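Local coordinates for protein alpha,alpha-trehalose-phosphate synthase (UDP-forming) (Burkholderia multivorans, PDB 5UOF) that is a family 20 glycosyltransferase built on the GT-B fold, in which two Rossmann-like domains face each other across a cleft, at residues A286-L291 and G333-L338; P295-R300 and R425-P430; R319-L324 and Y345-Y350; G263-V268 and L338-I343. All coordinates share one frame; numbering follows the deposited sequence. Where two conformers were deposited one is given.

All four contacts lie in the Rossmann-like domain whose parallel sheet runs in the order 343-346, 301-306, 266-271, 364-367, 392-396, 409-411. Contacts 1, 2 and 4 form one cluster, with centres 10 to 13 Å apart. Gln-298 NE2 lies 2.9 Å from Leu-291 O, a probable hydrogen bond between contacts 2 and 1; Gly-299 O lies 2.9 Å from Arg-265 NE, joining contacts 2 and 4. Contact 3 shares helix 314-335 with contact 1, their centres about 18 Å apart. The sodium ion bound by Arg-360, Ser-362 and Gln-385 lies about 10 Å from the side chain of Leu-427 and about 14 Å from that of Arg-265, so none of these contacts forms the site.

Contact 1 of 4, residues A286-L291 and G333-L338; sequences AFERML and GRFSQL
Glu-288 and Arg-334 form a salt bridge across the contact, with NH1 of Arg-334 donating to OE2 of Glu-288 at 3.0 Å and an N-H...O angle of 147°. The acceptor lies almost in the guanidinium plane, but the nitrogen reaches OE2 on its anti side and well out of the carboxylate plane; the two flat groups stand nearly perpendicular. OE2 is also in a salt bridge with Arg-330, one helical turn before Arg-334, so two arginines of one helix converge on a buried carboxylate and probably favour its ionised form. Arg-334 reaches the acid with its chain extended from CG to NE, starting anti to the backbone N (chi1 -178°).

That extended chain also covers Phe-335: Arg-334 CG sits 3.8 Å above the centre of the Phe-335 ring. Leu-291 covers the opposite face in a CH-pi contact, its CB 4.0 Å from the Phe-335 ring centroid and 16° off the normal. Leu-291 CD1 adds a 3.8 Å contact with Phe-335 CD2. At the ring edge, in plane, the aliphatic part of Glu-288 completes the enclosure, its CG 3.7 Å from Phe-335 CE2. The aromatic group is therefore held between an arginine stem and a leucine, beside the salt bridge. Val-301 touches Leu-291 from the sheet, while Pro-342 and Gln-298 also touch Phe-335.

The pairing joins helix 280-293 to the last turn of helix 314-335, the helices of two successive beta-alpha-beta units, as expected in a Rossmann-like domain.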
# COMPACT_ATOMS: atom_id res chain seq x y z
N ALA A 286 -9.18 -19.50 7.66
CA ALA A 286 -8.08 -20.45 7.55
C ALA A 286 -8.25 -21.61 8.53
O ALA A 286 -7.87 -22.74 8.22
CB ALA A 286 -6.74 -19.75 7.78
N PHE A 287 -8.81 -21.35 9.72
CA PHE A 287 -9.12 -22.43 10.64
C PHE A 287 -10.19 -23.35 10.04
O PHE A 287 -10.10 -24.58 10.13
CB PHE A 287 -9.58 -21.85 11.98
CG PHE A 287 -9.83 -22.88 13.04
CD1 PHE A 287 -8.78 -23.61 13.59
CD2 PHE A 287 -11.12 -23.11 13.52
CE1 PHE A 287 -9.02 -24.56 14.58
CE2 PHE A 287 -11.35 -24.05 14.52
CZ PHE A 287 -10.31 -24.78 15.04
N GLU A 288 -11.21 -22.75 9.42
CA GLU A 288 -12.22 -23.52 8.72
C GLU A 288 -11.59 -24.40 7.64
O GLU A 288 -11.90 -25.59 7.54
CB GLU A 288 -13.24 -22.57 8.09
CG GLU A 288 -14.28 -23.26 7.23
CD GLU A 288 -15.07 -22.29 6.37
OE1 GLU A 288 -14.69 -21.09 6.30
OE2 GLU A 288 -16.08 -22.72 5.77
N ARG A 289 -10.70 -23.81 6.85
CA ARG A 289 -10.04 -24.55 5.77
C ARG A 289 -9.22 -25.70 6.32
O ARG A 289 -9.21 -26.79 5.75
CB ARG A 289 -9.17 -23.59 4.95
CG ARG A 289 -8.55 -24.21 3.72
CD ARG A 289 -8.05 -23.12 2.75
NE ARG A 289 -9.14 -22.32 2.20
CZ ARG A 289 -8.99 -21.45 1.19
NH1 ARG A 289 -7.81 -21.27 0.63
NH2 ARG A 289 -10.03 -20.77 0.75
N MET A 290 -8.54 -25.48 7.45
CA MET A 290 -7.78 -26.58 8.04
C MET A 290 -8.71 -27.73 8.44
O MET A 290 -8.40 -28.90 8.19
CB MET A 290 -6.98 -26.09 9.24
CG MET A 290 -5.92 -27.07 9.68
SD MET A 290 -5.71 -27.03 11.46
CE MET A 290 -7.25 -27.77 12.00
N LEU A 291 -9.85 -27.41 9.05
CA LEU A 291 -10.78 -28.46 9.47
C LEU A 291 -11.35 -29.21 8.28
O LEU A 291 -11.65 -30.41 8.38
CB LEU A 291 -11.91 -27.87 10.30
CG LEU A 291 -11.51 -27.27 11.65
CD1 LEU A 291 -12.74 -26.63 12.26
CD2 LEU A 291 -10.94 -28.35 12.58
N GLY A 333 -21.73 -23.51 12.33
CA GLY A 333 -22.83 -24.24 11.71
C GLY A 333 -22.33 -25.38 10.84
O GLY A 333 -22.96 -26.44 10.76
N ARG A 334 -21.18 -25.18 10.20
CA ARG A 334 -20.64 -26.20 9.30
C ARG A 334 -20.10 -27.40 10.07
O ARG A 334 -20.35 -28.55 9.68
CB ARG A 334 -19.53 -25.59 8.44
CG ARG A 334 -18.94 -26.57 7.42
CD ARG A 334 -17.95 -25.89 6.48
NE ARG A 334 -17.40 -26.88 5.56
CZ ARG A 334 -16.35 -26.67 4.76
NH1 ARG A 334 -15.73 -25.50 4.77
NH2 ARG A 334 -15.93 -27.66 3.97
N PHE A 335 -19.35 -27.16 11.15
CA PHE A 335 -18.56 -28.21 11.78
C PHE A 335 -19.00 -28.62 13.17
O PHE A 335 -18.52 -29.64 13.67
CB PHE A 335 -17.08 -27.78 11.85
CG PHE A 335 -16.39 -27.74 10.50
CD1 PHE A 335 -16.31 -28.88 9.72
CD2 PHE A 335 -15.84 -26.56 10.03
CE1 PHE A 335 -15.69 -28.85 8.48
CE2 PHE A 335 -15.22 -26.52 8.79
CZ PHE A 335 -15.14 -27.67 8.02
N SER A 336 -19.88 -27.87 13.84
CA SER A 336 -20.11 -28.16 15.25
C SER A 336 -20.79 -29.51 15.44
O SER A 336 -21.49 -30.02 14.56
CB SER A 336 -20.94 -27.07 15.93
OG SER A 336 -22.22 -26.96 15.35
N GLN A 337 -20.56 -30.09 16.61
CA GLN A 337 -21.21 -31.32 17.03
C GLN A 337 -21.80 -31.10 18.42
O GLN A 337 -21.60 -30.05 19.05
CB GLN A 337 -20.23 -32.51 17.00
CG GLN A 337 -19.61 -32.77 15.61
CD GLN A 337 -20.63 -33.23 14.56
OE1 GLN A 337 -21.73 -33.69 14.90
NE2 GLN A 337 -20.27 -33.12 13.29
N LEU A 338 -22.51 -32.12 18.89
CA LEU A 338 -23.23 -32.06 20.17
C LEU A 338 -22.37 -31.50 21.29
O LEU A 338 -22.85 -30.75 22.14
CB LEU A 338 -23.72 -33.45 20.54
CG LEU A 338 -25.23 -33.65 20.62
CD1 LEU A 338 -25.48 -34.97 21.30
CD2 LEU A 338 -25.87 -32.50 21.37

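Contact 2 of 4, residues P295-R300 and R425-P430; sequences PGWQGR and RALSMP
Trp-297 and Leu-427 mark the closest backbone approach, with CA atoms 9.2 Å apart, Trp-297 ending the short 3-10 segment 295-297 and Leu-427 lying in the last turn of helix 416-428. That separation is filled by the indole and the leucine, which run antiparallel alongside each other. Leu-427 CD1 lies over the six-membered ring of Trp-297 in a CH-pi contact, 4.2 Å from its centroid and 13° off the normal. Nearer the helix, Leu-427 CB touches Trp-297 CZ2 at 3.5 Å. With CG of Leu-427 anti to its carbonyl carbon (chi1 -74°), an extended chi2 (162°) puts CD1 over the ring.

In the conformer given, Ser-428 OG lies at the indole edge, in the ring plane and 3.6 Å from Trp-297 CZ2. In the same plane a water accepts the indole N-H, 2.6 Å from Trp-297 NE1; its link onward to Ser-428 is doubtful, being too short and resting on one of two serine conformers.

Met-290 touches both Trp-297 and Leu-427, and Lys-266 of strand 266-271 does so too. The contact thus packs the connection between helix 280-293 and strand 301-306 against the end of helix 416-428, a loop-to-helix junction of the Rossmann-like alpha/beta domain.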
# COMPACT_ATOMS: atom_id res chain seq x y z
N PRO A 295 -9.85 -33.48 8.20
CA PRO A 295 -11.06 -33.68 9.00
C PRO A 295 -10.84 -34.47 10.27
O PRO A 295 -11.71 -34.45 11.14
CB PRO A 295 -12.01 -34.40 8.03
CG PRO A 295 -11.12 -35.00 7.00
CD PRO A 295 -9.95 -34.09 6.86
N GLY A 296 -9.70 -35.16 10.40
CA GLY A 296 -9.37 -35.79 11.66
C GLY A 296 -9.23 -34.81 12.81
O GLY A 296 -9.33 -35.21 13.97
N TRP A 297 -9.02 -33.53 12.51
CA TRP A 297 -8.96 -32.53 13.56
C TRP A 297 -10.33 -32.10 14.05
O TRP A 297 -10.42 -31.44 15.10
CB TRP A 297 -8.15 -31.31 13.09
CG TRP A 297 -6.69 -31.54 13.28
CD1 TRP A 297 -5.74 -31.67 12.31
CD2 TRP A 297 -6.03 -31.75 14.53
NE1 TRP A 297 -4.51 -31.93 12.88
CE2 TRP A 297 -4.66 -31.99 14.24
CE3 TRP A 297 -6.45 -31.75 15.87
CZ2 TRP A 297 -3.71 -32.23 15.25
CZ3 TRP A 297 -5.51 -32.00 16.86
CH2 TRP A 297 -4.15 -32.24 16.54
N GLN A 298 -11.39 -32.44 13.34
CA GLN A 298 -12.73 -32.07 13.77
C GLN A 298 -13.07 -32.75 15.09
O GLN A 298 -12.92 -33.96 15.23
CB GLN A 298 -13.75 -32.43 12.69
CG GLN A 298 -13.65 -31.50 11.48
CD GLN A 298 -14.61 -31.87 10.37
OE1 GLN A 298 -15.73 -32.31 10.62
NE2 GLN A 298 -14.17 -31.71 9.13
N GLY A 299 -13.50 -31.95 16.07
CA GLY A 299 -13.76 -32.45 17.40
C GLY A 299 -12.53 -32.65 18.26
O GLY A 299 -12.66 -33.14 19.39
N ARG A 300 -11.34 -32.32 17.76
CA ARG A 300 -10.10 -32.55 18.48
C ARG A 300 -9.31 -31.27 18.72
O ARG A 300 -8.24 -31.33 19.32
CB ARG A 300 -9.23 -33.55 17.73
CG ARG A 300 -9.90 -34.92 17.58
CD ARG A 300 -8.91 -35.98 17.11
NE ARG A 300 -8.06 -36.45 18.20
CZ ARG A 300 -8.22 -37.61 18.82
NH1 ARG A 300 -7.40 -37.96 19.81
NH2 ARG A 300 -9.20 -38.43 18.46
N ARG A 425 0.30 -27.99 10.73
CA ARG A 425 1.67 -28.33 11.09
C ARG A 425 1.95 -28.01 12.55
O ARG A 425 2.57 -28.80 13.27
CB ARG A 425 2.64 -27.56 10.20
CG ARG A 425 4.08 -27.84 10.54
CD ARG A 425 5.05 -27.30 9.51
NE ARG A 425 6.42 -27.51 9.96
CZ ARG A 425 7.47 -26.91 9.42
NH1 ARG A 425 7.32 -26.08 8.39
NH2 ARG A 425 8.67 -27.17 9.92
N ALA A 426 1.48 -26.85 13.01
CA ALA A 426 1.66 -26.46 14.41
C ALA A 426 1.03 -27.47 15.36
O ALA A 426 1.62 -27.83 16.39
CB ALA A 426 1.07 -25.07 14.63
N LEU A 427 -0.19 -27.92 15.05
CA LEU A 427 -0.90 -28.80 15.96
C LEU A 427 -0.24 -30.17 16.08
O LEU A 427 -0.37 -30.82 17.12
CB LEU A 427 -2.36 -28.96 15.51
CG LEU A 427 -3.29 -27.77 15.73
CD1 LEU A 427 -4.54 -27.87 14.87
CD2 LEU A 427 -3.64 -27.60 17.23
N SER A 428 0.45 -30.63 15.04
CA SER A 428 1.08 -31.95 15.05
C SER A 428 2.59 -31.89 15.24
O SER A 428 3.25 -32.93 15.17
CB SER A 428 0.73 -32.70 13.76
OG SER A 428 -0.61 -33.16 13.79
N MET A 429 3.16 -30.71 15.49
CA MET A 429 4.61 -30.57 15.49
C MET A 429 5.25 -31.40 16.60
O MET A 429 4.82 -31.32 17.76
CB MET A 429 5.01 -29.10 15.64
CG MET A 429 6.49 -28.88 15.37
SD MET A 429 6.98 -27.16 15.49
CE MET A 429 6.24 -26.48 13.99
N PRO A 430 6.26 -32.22 16.28
CA PRO A 430 6.93 -33.00 17.33
C PRO A 430 7.55 -32.10 18.38
O PRO A 430 7.99 -30.99 18.09
CB PRO A 430 8.01 -33.77 16.56
CG PRO A 430 7.47 -33.87 15.16
CD PRO A 430 6.75 -32.57 14.93
O HOH W 1 -2.01 -32.09 12.15

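Contact 3 of 4, residues R319-L324 and Y345-Y350; sequences RIRETL and YLNRKY. With EDO (1,2-ethanediol), chain O.
Arg-321 and Asn-347 meet by stacking, their guanidinium and amide planes only 22° apart. Asn-347 OD1 sits 3.1 Å above the guanidinium plane of Arg-321, toward its rim, and the 3.3 Å between it and Arg-321 NE is no hydrogen bond because the angle is poor. The arginine's polar end is used otherwise: NE forms a salt bridge with Glu-325 and NH1 bonds the hydroxyl of Tyr-317, fixing the flat group from within its own helix.

A water supplies the polar link between the segments. It accepts from Arg-321 NH1 at 3.1 Å and donates to Asn-347 O at 2.7 Å, the carbonyl of the residue at the centre of an inverse gamma turn. Helix 314-335 and strand 343-346 belong to one beta-alpha-beta unit with strand 301-306, so the arginine and water tie the crossover helix to the chain just past its second strand.

Within 345-350, Asn-347 ND2 donates to Tyr-345 OH at 2.7 Å and 169°, nearly in the amide plane. This bond orients both the amide stacked on Arg-321 and the phenol beside Leu-324.

Apolar contact comes from Leu-324, which crosses the tyrosine at about a right angle. Leu-324 CB lies 3.9 Å from Tyr-345 CE2, and Leu-324 CD1 reaches Tyr-345 OH at 3.7 Å. Leu-274 touches Arg-321, Leu-324 and Tyr-345 alike.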
# COMPACT_ATOMS: atom_id res chain seq x y z
N ARG A 319 -19.17 -2.91 12.90
CA ARG A 319 -19.12 -3.54 11.58
C ARG A 319 -18.25 -4.78 11.61
O ARG A 319 -18.63 -5.84 11.09
CB ARG A 319 -18.61 -2.53 10.55
N ILE A 320 -17.06 -4.68 12.21
CA ILE A 320 -16.17 -5.83 12.27
C ILE A 320 -16.77 -6.92 13.13
O ILE A 320 -16.72 -8.11 12.79
CB ILE A 320 -14.78 -5.40 12.77
CG1 ILE A 320 -14.11 -4.50 11.72
CG2 ILE A 320 -13.91 -6.61 13.08
CD1 ILE A 320 -12.78 -3.97 12.17
N ARG A 321 -17.36 -6.54 14.27
CA ARG A 321 -17.97 -7.54 15.14
C ARG A 321 -19.09 -8.28 14.42
O ARG A 321 -19.18 -9.52 14.50
CB ARG A 321 -18.48 -6.87 16.42
CG ARG A 321 -19.17 -7.82 17.37
CD ARG A 321 -19.40 -7.18 18.72
NE ARG A 321 -20.13 -8.09 19.60
CZ ARG A 321 -20.25 -7.94 20.91
NH1 ARG A 321 -19.67 -6.90 21.52
NH2 ARG A 321 -20.93 -8.83 21.62
N GLU A 322 -19.93 -7.56 13.68
CA GLU A 322 -21.02 -8.22 12.96
C GLU A 322 -20.47 -9.20 11.93
O GLU A 322 -20.97 -10.32 11.79
CB GLU A 322 -21.92 -7.18 12.28
CG GLU A 322 -22.88 -7.79 11.28
CD GLU A 322 -24.02 -6.85 10.91
OE1 GLU A 322 -24.43 -6.04 11.77
OE2 GLU A 322 -24.50 -6.93 9.76
N THR A 323 -19.43 -8.78 11.20
CA THR A 323 -18.82 -9.66 10.21
C THR A 323 -18.27 -10.92 10.85
O THR A 323 -18.49 -12.02 10.33
CB THR A 323 -17.72 -8.91 9.46
OG1 THR A 323 -18.29 -7.80 8.76
CG2 THR A 323 -17.04 -9.82 8.48
N LEU A 324 -17.59 -10.78 11.99
CA LEU A 324 -16.97 -11.94 12.64
C LEU A 324 -18.01 -12.85 13.26
O LEU A 324 -17.84 -14.08 13.27
CB LEU A 324 -15.97 -11.49 13.71
CG LEU A 324 -14.72 -10.77 13.21
CD1 LEU A 324 -13.83 -10.44 14.40
CD2 LEU A 324 -13.98 -11.65 12.20
N TYR A 345 -15.86 -17.43 20.21
CA TYR A 345 -15.56 -16.05 19.88
C TYR A 345 -16.11 -15.19 21.01
O TYR A 345 -17.33 -15.09 21.19
CB TYR A 345 -16.14 -15.67 18.52
CG TYR A 345 -16.08 -14.20 18.22
CD1 TYR A 345 -14.98 -13.44 18.57
CD2 TYR A 345 -17.15 -13.57 17.59
CE1 TYR A 345 -14.94 -12.09 18.31
CE2 TYR A 345 -17.11 -12.22 17.33
CZ TYR A 345 -16.00 -11.50 17.69
OH TYR A 345 -15.98 -10.16 17.43
N LEU A 346 -15.20 -14.59 21.79
CA LEU A 346 -15.51 -13.98 23.07
C LEU A 346 -15.20 -12.49 23.00
O LEU A 346 -14.02 -12.11 22.95
CB LEU A 346 -14.71 -14.65 24.19
CG LEU A 346 -15.10 -16.11 24.40
CD1 LEU A 346 -14.03 -16.87 25.19
CD2 LEU A 346 -16.45 -16.17 25.11
N ASN A 347 -16.24 -11.67 23.01
CA ASN A 347 -16.11 -10.21 22.99
C ASN A 347 -16.02 -9.71 24.43
O ASN A 347 -16.91 -9.04 24.96
CB ASN A 347 -17.30 -9.58 22.26
CG ASN A 347 -17.33 -9.94 20.79
OD1 ASN A 347 -18.21 -10.67 20.33
ND2 ASN A 347 -16.36 -9.43 20.05
N ARG A 348 -14.91 -10.07 25.08
CA ARG A 348 -14.77 -9.97 26.52
C ARG A 348 -13.36 -9.53 26.89
O ARG A 348 -12.39 -9.85 26.20
CB ARG A 348 -15.03 -11.31 27.23
CG ARG A 348 -16.30 -12.03 26.83
CD ARG A 348 -17.50 -11.48 27.56
NE ARG A 348 -18.74 -12.10 27.10
CZ ARG A 348 -19.63 -11.49 26.32
NH1 ARG A 348 -19.43 -10.24 25.92
NH2 ARG A 348 -20.73 -12.14 25.94
N LYS A 349 -13.27 -8.85 28.02
CA LYS A 349 -12.00 -8.44 28.61
C LYS A 349 -11.62 -9.42 29.72
O LYS A 349 -12.43 -9.66 30.63
CB LYS A 349 -12.09 -7.02 29.15
CG LYS A 349 -10.95 -6.60 30.08
CD LYS A 349 -9.65 -6.39 29.33
CE LYS A 349 -8.53 -5.92 30.27
NZ LYS A 349 -8.83 -4.59 30.90
N TYR A 350 -10.41 -9.98 29.65
CA TYR A 350 -9.90 -10.85 30.70
C TYR A 350 -8.66 -10.24 31.33
O TYR A 350 -7.88 -9.57 30.65
CB TYR A 350 -9.55 -12.25 30.14
CG TYR A 350 -10.77 -12.95 29.61
CD1 TYR A 350 -11.60 -13.66 30.46
CD2 TYR A 350 -11.10 -12.88 28.26
CE1 TYR A 350 -12.73 -14.28 29.99
CE2 TYR A 350 -12.23 -13.50 27.78
CZ TYR A 350 -13.04 -14.20 28.65
OH TYR A 350 -14.18 -14.81 28.19
C1 EDO O . -14.87 -11.44 31.69
O1 EDO O . -15.28 -10.30 30.93
C2 EDO O . -16.09 -12.34 31.84
O2 EDO O . -16.12 -12.85 33.17
O HOH W 2 -19.04 -7.42 24.54

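Contact 4 of 4, residues G263-V268 and L338-I343; sequences GGRKLV and LDWTPI. With EDO (1,2-ethanediol), chain N; EDO (1,2-ethanediol), chain E.
Arg-265 reaches Asp-339 with two kinds of polar contact, both made by NH2. One is a weak hydrogen bond to the backbone, Arg-265 NH2 to Asp-339 O, short at 2.7 Å but bent to 122°. The other is a salt bridge to the side chain, counted to OD2, although Arg-265 NH2 faces both carboxylate oxygens of Asp-339 equally, 3.3 Å from OD1 and from OD2; the carboxylate stands nearly perpendicular to the guanidinium. A chi1 of 70° turns the Asp-339 carboxylate toward the arginine, with CG at the guanidinium edge and in its plane. Arg-265 NE is hydrogen-bonded to Gly-299 O, which fixes the rest of the guanidinium.

Strands 266-271 and 343-346 of the parallel Rossmann-like sheet are separated by strand 301-306. Arg-265 precedes the first and Asp-339 lies in the loop before the second, so the arginine spans the entry side of the intervening strand, where Gly-299 lies.

Packing falls to Trp-340. Its CD1 lies 3.6 Å above one face of the Arg-265 guanidinium, offset toward the rim, with indole and guanidinium planes tilted 40° apart. Trp-340 CD1 is also 3.7 Å from Arg-265 CD. Pro-342 CG covers a face of the Trp-340 indole, 3.5 Å above its plane, and Trp-340 NE1 makes weak hydrogen bonds to Val-301 O and Ser-302 OG.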
# COMPACT_ATOMS: atom_id res chain seq x y z
N GLY A 263 -12.07 -30.55 27.29
CA GLY A 263 -12.22 -32.00 27.32
C GLY A 263 -11.11 -32.76 26.63
O GLY A 263 -11.38 -33.76 25.96
N GLY A 264 -9.87 -32.30 26.78
CA GLY A 264 -8.74 -32.93 26.15
C GLY A 264 -8.44 -32.45 24.74
O GLY A 264 -7.42 -32.84 24.17
N ARG A 265 -9.30 -31.63 24.16
CA ARG A 265 -9.02 -31.10 22.83
C ARG A 265 -7.83 -30.15 22.87
O ARG A 265 -7.56 -29.51 23.89
CB ARG A 265 -10.25 -30.37 22.28
CG ARG A 265 -11.43 -31.27 22.11
CD ARG A 265 -12.63 -30.55 21.56
NE ARG A 265 -13.78 -31.45 21.54
CZ ARG A 265 -14.84 -31.32 22.32
NH1 ARG A 265 -14.93 -30.29 23.16
NH2 ARG A 265 -15.83 -32.21 22.24
N LYS A 266 -7.13 -30.07 21.74
CA LYS A 266 -6.10 -29.05 21.56
C LYS A 266 -6.74 -27.66 21.49
O LYS A 266 -7.91 -27.51 21.13
CB LYS A 266 -5.30 -29.31 20.29
CG LYS A 266 -4.64 -30.67 20.22
CD LYS A 266 -3.34 -30.73 20.98
CE LYS A 266 -2.62 -32.06 20.72
NZ LYS A 266 -1.25 -32.09 21.31
N LEU A 267 -5.95 -26.65 21.84
CA LEU A 267 -6.44 -25.28 21.97
C LEU A 267 -5.56 -24.36 21.13
O LEU A 267 -4.33 -24.34 21.31
CB LEU A 267 -6.43 -24.84 23.44
CG LEU A 267 -6.66 -23.35 23.71
CD1 LEU A 267 -8.05 -22.92 23.26
CD2 LEU A 267 -6.47 -23.04 25.20
N VAL A 268 -6.20 -23.62 20.22
CA VAL A 268 -5.56 -22.53 19.48
C VAL A 268 -6.05 -21.23 20.09
O VAL A 268 -7.27 -21.01 20.20
CB VAL A 268 -5.90 -22.60 17.98
CG1 VAL A 268 -5.19 -21.48 17.21
CG2 VAL A 268 -5.52 -23.96 17.42
N LEU A 338 -22.51 -32.12 18.89
CA LEU A 338 -23.23 -32.06 20.17
C LEU A 338 -22.37 -31.50 21.29
O LEU A 338 -22.85 -30.75 22.14
CB LEU A 338 -23.72 -33.45 20.54
CG LEU A 338 -25.23 -33.65 20.62
CD1 LEU A 338 -25.48 -34.97 21.30
CD2 LEU A 338 -25.87 -32.50 21.37
N ASP A 339 -21.09 -31.87 21.33
CA ASP A 339 -20.25 -31.39 22.42
C ASP A 339 -19.02 -30.65 21.91
O ASP A 339 -17.97 -30.66 22.55
CB ASP A 339 -19.83 -32.54 23.34
CG ASP A 339 -18.86 -33.49 22.69
OD1 ASP A 339 -18.78 -33.51 21.44
OD2 ASP A 339 -18.17 -34.23 23.44
N TRP A 340 -19.13 -29.98 20.76
CA TRP A 340 -17.98 -29.27 20.22
C TRP A 340 -18.42 -28.00 19.52
O TRP A 340 -19.17 -28.06 18.54
CB TRP A 340 -17.20 -30.15 19.25
CG TRP A 340 -16.00 -29.47 18.66
CD1 TRP A 340 -15.02 -28.79 19.34
CD2 TRP A 340 -15.64 -29.43 17.28
NE1 TRP A 340 -14.07 -28.34 18.45
CE2 TRP A 340 -14.44 -28.71 17.18
CE3 TRP A 340 -16.23 -29.93 16.11
CZ2 TRP A 340 -13.80 -28.48 15.96
CZ3 TRP A 340 -15.60 -29.70 14.89
CH2 TRP A 340 -14.40 -28.99 14.83
N THR A 341 -17.95 -26.85 20.04
CA THR A 341 -18.02 -25.56 19.37
C THR A 341 -16.67 -25.28 18.72
O THR A 341 -15.68 -25.06 19.45
CB THR A 341 -18.38 -24.44 20.37
OG1 THR A 341 -19.75 -24.60 20.80
CG2 THR A 341 -18.22 -23.06 19.74
N PRO A 342 -16.54 -25.34 17.39
CA PRO A 342 -15.22 -25.14 16.76
C PRO A 342 -14.56 -23.81 17.09
O PRO A 342 -13.35 -23.77 17.37
CB PRO A 342 -15.53 -25.27 15.26
CG PRO A 342 -16.72 -26.19 15.21
CD PRO A 342 -17.53 -25.90 16.45
N ILE A 343 -15.31 -22.71 17.03
CA ILE A 343 -14.77 -21.37 17.27
C ILE A 343 -15.53 -20.76 18.43
O ILE A 343 -16.73 -20.48 18.33
CB ILE A 343 -14.85 -20.46 16.03
CG1 ILE A 343 -14.01 -21.03 14.89
CG2 ILE A 343 -14.34 -19.05 16.39
CD1 ILE A 343 -14.05 -20.14 13.63
C1 EDO N . -20.50 -27.64 22.68
O1 EDO N . -21.05 -26.74 21.71
C2 EDO N . -21.04 -27.29 24.07
O2 EDO N . -20.76 -25.91 24.33
C1 EDO E . -6.11 -28.18 27.47
O1 EDO E . -7.35 -28.54 26.85
C2 EDO E . -5.14 -27.78 26.36
O2 EDO E . -5.18 -28.79 25.35